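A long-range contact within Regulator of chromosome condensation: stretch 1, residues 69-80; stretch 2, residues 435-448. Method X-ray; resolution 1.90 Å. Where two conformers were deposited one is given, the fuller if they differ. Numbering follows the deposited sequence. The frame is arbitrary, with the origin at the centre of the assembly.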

# COMPACT_ATOMS: atom_id res chain seq x y z
N ILE A 69 -0.81 -2.58 -18.75
CA ILE A 69 -0.45 -2.62 -17.33
C ILE A 69 -1.09 -3.83 -16.65
O ILE A 69 -2.30 -4.07 -16.80
CB ILE A 69 -0.87 -1.31 -16.63
CG1 ILE A 69 -0.18 -0.09 -17.28
CG2 ILE A 69 -0.60 -1.39 -15.11
CD1 ILE A 69 1.36 -0.20 -17.38
N ILE A 70 -0.28 -4.59 -15.91
CA ILE A 70 -0.75 -5.76 -15.16
C ILE A 70 -0.48 -5.69 -13.64
O ILE A 70 -0.87 -6.60 -12.91
CB ILE A 70 -0.19 -7.08 -15.76
CG1 ILE A 70 1.32 -6.97 -16.02
CG2 ILE A 70 -0.89 -7.41 -17.07
CD1 ILE A 70 2.20 -7.25 -14.84
N SER A 71 0.20 -4.64 -13.19
CA SER A 71 0.43 -4.44 -11.74
C SER A 71 0.71 -2.97 -11.49
O SER A 71 1.17 -2.26 -12.36
CB SER A 71 1.64 -5.24 -11.25
OG SER A 71 1.65 -5.33 -9.82
N PHE A 72 0.46 -2.53 -10.26
CA PHE A 72 0.93 -1.21 -9.85
C PHE A 72 1.11 -1.14 -8.35
O PHE A 72 0.54 -1.94 -7.60
CB PHE A 72 0.02 -0.08 -10.39
CG PHE A 72 -1.42 -0.20 -9.95
CD1 PHE A 72 -1.82 0.26 -8.70
CD2 PHE A 72 -2.38 -0.76 -10.80
CE1 PHE A 72 -3.15 0.16 -8.28
CE2 PHE A 72 -3.72 -0.86 -10.40
CZ PHE A 72 -4.10 -0.40 -9.13
N ALA A 73 1.95 -0.20 -7.91
CA ALA A 73 2.25 -0.02 -6.49
C ALA A 73 2.16 1.46 -6.23
O ALA A 73 2.88 2.24 -6.84
CB ALA A 73 3.65 -0.56 -6.15
N VAL A 74 1.26 1.84 -5.33
CA VAL A 74 0.99 3.25 -5.06
C VAL A 74 1.73 3.66 -3.79
O VAL A 74 1.54 3.07 -2.74
CB VAL A 74 -0.53 3.52 -4.90
CG1 VAL A 74 -0.79 5.02 -4.67
CG2 VAL A 74 -1.31 3.02 -6.12
N GLY A 75 2.58 4.67 -3.91
CA GLY A 75 3.27 5.25 -2.75
C GLY A 75 2.60 6.55 -2.30
O GLY A 75 1.51 6.89 -2.76
N GLY A 76 3.26 7.28 -1.41
CA GLY A 76 2.68 8.49 -0.85
C GLY A 76 2.41 9.56 -1.89
O GLY A 76 1.31 10.11 -1.93
N MET A 77 3.41 9.83 -2.74
CA MET A 77 3.34 10.90 -3.73
C MET A 77 3.74 10.43 -5.14
O MET A 77 3.90 11.25 -6.05
CB MET A 77 4.21 12.09 -3.28
CG MET A 77 3.74 12.80 -2.01
SD MET A 77 4.85 14.11 -1.43
N HIS A 78 3.92 9.12 -5.31
CA HIS A 78 4.25 8.58 -6.64
C HIS A 78 3.72 7.16 -6.80
O HIS A 78 3.38 6.51 -5.82
CB HIS A 78 5.76 8.62 -6.91
CG HIS A 78 6.56 7.71 -6.04
ND1 HIS A 78 7.16 6.56 -6.51
CD2 HIS A 78 6.86 7.78 -4.73
CE1 HIS A 78 7.79 5.96 -5.52
NE2 HIS A 78 7.62 6.68 -4.42
N THR A 79 3.65 6.70 -8.04
CA THR A 79 3.16 5.36 -8.35
C THR A 79 4.07 4.69 -9.35
O THR A 79 4.64 5.34 -10.23
CB THR A 79 1.73 5.41 -8.94
OG1 THR A 79 0.86 6.08 -8.01
CG2 THR A 79 1.18 4.00 -9.23
N LEU A 80 4.22 3.38 -9.21
CA LEU A 80 4.94 2.57 -10.17
C LEU A 80 3.94 1.60 -10.78
O LEU A 80 3.07 1.11 -10.08
CB LEU A 80 6.05 1.79 -9.47
CG LEU A 80 7.00 2.59 -8.58
CD1 LEU A 80 7.92 1.63 -7.85
CD2 LEU A 80 7.80 3.64 -9.38
N ILE A 435 -9.96 -5.23 -10.24
CA ILE A 435 -9.04 -6.33 -9.92
C ILE A 435 -8.00 -5.90 -8.87
O ILE A 435 -7.74 -6.64 -7.91
CB ILE A 435 -8.33 -6.87 -11.20
CG1 ILE A 435 -9.34 -7.22 -12.31
CG2 ILE A 435 -7.43 -8.08 -10.89
CD1 ILE A 435 -10.33 -8.29 -11.93
N LEU A 436 -7.42 -4.72 -9.06
CA LEU A 436 -6.37 -4.22 -8.17
C LEU A 436 -6.71 -2.82 -7.68
O LEU A 436 -7.31 -2.03 -8.42
CB LEU A 436 -5.01 -4.20 -8.89
CG LEU A 436 -4.42 -5.52 -9.40
CD1 LEU A 436 -3.16 -5.24 -10.23
CD2 LEU A 436 -4.11 -6.52 -8.29
N VAL A 437 -6.35 -2.51 -6.44
CA VAL A 437 -6.50 -1.16 -5.91
C VAL A 437 -5.26 -0.77 -5.11
O VAL A 437 -4.60 -1.64 -4.56
CB VAL A 437 -7.73 -1.00 -4.99
CG1 VAL A 437 -9.02 -1.02 -5.80
CG2 VAL A 437 -7.75 -2.07 -3.89
N GLY A 438 -4.97 0.52 -5.06
CA GLY A 438 -3.85 1.05 -4.28
C GLY A 438 -4.17 2.48 -3.90
O GLY A 438 -4.98 3.13 -4.56
N CYS A 439 -3.56 2.97 -2.83
CA CYS A 439 -3.88 4.31 -2.31
C CYS A 439 -2.62 5.00 -1.85
O CYS A 439 -1.69 4.34 -1.35
CB CYS A 439 -4.84 4.21 -1.12
SG CYS A 439 -6.40 3.37 -1.43
N GLY A 440 -2.59 6.31 -2.02
CA GLY A 440 -1.46 7.14 -1.58
C GLY A 440 -1.91 8.16 -0.56
O GLY A 440 -2.94 7.97 0.11
N GLY A 441 -1.15 9.24 -0.44
CA GLY A 441 -1.45 10.26 0.57
C GLY A 441 -2.80 10.92 0.35
O GLY A 441 -3.59 11.08 1.29
N GLN A 442 -3.07 11.30 -0.90
CA GLN A 442 -4.25 12.11 -1.24
C GLN A 442 -5.00 11.60 -2.48
O GLN A 442 -5.79 12.34 -3.07
CB GLN A 442 -3.85 13.58 -1.47
CG GLN A 442 -3.13 14.24 -0.29
CD GLN A 442 -2.96 15.75 -0.46
OE1 GLN A 442 -3.17 16.30 -1.55
NE2 GLN A 442 -2.58 16.43 0.62
N PHE A 443 -4.76 10.35 -2.86
CA PHE A 443 -5.27 9.84 -4.14
C PHE A 443 -5.35 8.33 -4.12
O PHE A 443 -4.78 7.68 -3.23
CB PHE A 443 -4.37 10.32 -5.30
CG PHE A 443 -3.03 9.62 -5.38
CD1 PHE A 443 -2.03 9.88 -4.46
CD2 PHE A 443 -2.78 8.70 -6.40
CE1 PHE A 443 -0.78 9.24 -4.54
CE2 PHE A 443 -1.54 8.04 -6.50
CZ PHE A 443 -0.54 8.31 -5.56
N SER A 444 -6.04 7.76 -5.10
CA SER A 444 -6.18 6.31 -5.24
C SER A 444 -6.05 5.89 -6.70
O SER A 444 -6.22 6.71 -7.62
CB SER A 444 -7.54 5.86 -4.69
OG SER A 444 -7.77 6.39 -3.39
N VAL A 445 -5.72 4.62 -6.92
CA VAL A 445 -5.57 4.06 -8.26
C VAL A 445 -6.24 2.69 -8.26
O VAL A 445 -6.15 1.96 -7.27
CB VAL A 445 -4.07 3.89 -8.65
CG1 VAL A 445 -3.94 3.29 -10.06
CG2 VAL A 445 -3.32 5.22 -8.56
N SER A 446 -6.92 2.36 -9.36
CA SER A 446 -7.47 1.02 -9.53
C SER A 446 -7.17 0.46 -10.92
O SER A 446 -6.81 1.19 -11.85
CB SER A 446 -8.98 1.01 -9.26
OG SER A 446 -9.66 1.75 -10.25
N GLY A 447 -7.32 -0.85 -11.05
CA GLY A 447 -7.18 -1.52 -12.32
C GLY A 447 -8.31 -2.51 -12.44
O GLY A 447 -8.56 -3.27 -11.50
N GLY A 448 -9.01 -2.47 -13.57
CA GLY A 448 -10.09 -3.41 -13.80
C GLY A 448 -10.28 -3.76 -15.26
O GLY A 448 -9.60 -3.22 -16.14
O HOH W 1 -1.59 -1.42 -5.32
O HOH W 2 0.21 2.66 -0.68
O HOH W 3 -0.42 12.20 -2.17

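Two β-hairpins more than 360 residues apart in sequence pack against each other here. Strand 69-74 runs roughly parallel to strand 435-439, at 19°. Their axes come no nearer than 6.1 Å. Side chains, among them Phe 72, Val 74 and Leu 436, and bridging waters occupy the space between them.

Phe 72 covers the most ground. Its CA-to-CB bond points sideways, but chi1 of 58° (p) swings the ring across to the second hairpin. There the ring meets both strands. With chi1 t (180°) and CB pointing toward the first hairpin, Val 445 places CG1 over one face of the Phe 72 ring, 3.8 Å from the ring centroid and 16° off the normal, a CH-pi contact. At the ring edge, Phe 72 CE1 is 3.7 Å from Gly 438 N and Phe 72 CE2 is 3.7 Å from Gly 447 N. Both glycines leave space for the ring: a CB on Gly 438 would be tight against Phe 72 CE1 and would clash with Val 74 CG2. Leu 436 (m, t) points toward the first hairpin, and its CB packs 3.9 Å from Phe 72 CE2.

Val 74 also points toward its partner. With chi1 t, its two methyls reach different neighbours. Val 74 CG1 lies 3.4 Å from Phe 443 CZ, and Val 74 CG2 lies 3.8 Å from Val 445 CB.

Phe 443 mirrors Phe 72: CB sideways, chi1 p (74°), ring end brought nearer the other hairpin. Its edge faces oxygens, with Phe 443 CE1 3.5 Å from Gly 76 O and Phe 443 CE2 3.4 Å from Thr 79 OG1.

At the turns the backbones close to 4.4 Å between Gly 76 CA and Gly 440 CA. One direct hydrogen bond crosses, from Gly 441 N to Gly 76 O (3.0 Å, 163°). A CB on Gly 440 would clash with Gly 75 O. Water 1 bridges Phe 72 O and Val 437 O; water 2 bridges Val 74 O and Cys 439 O.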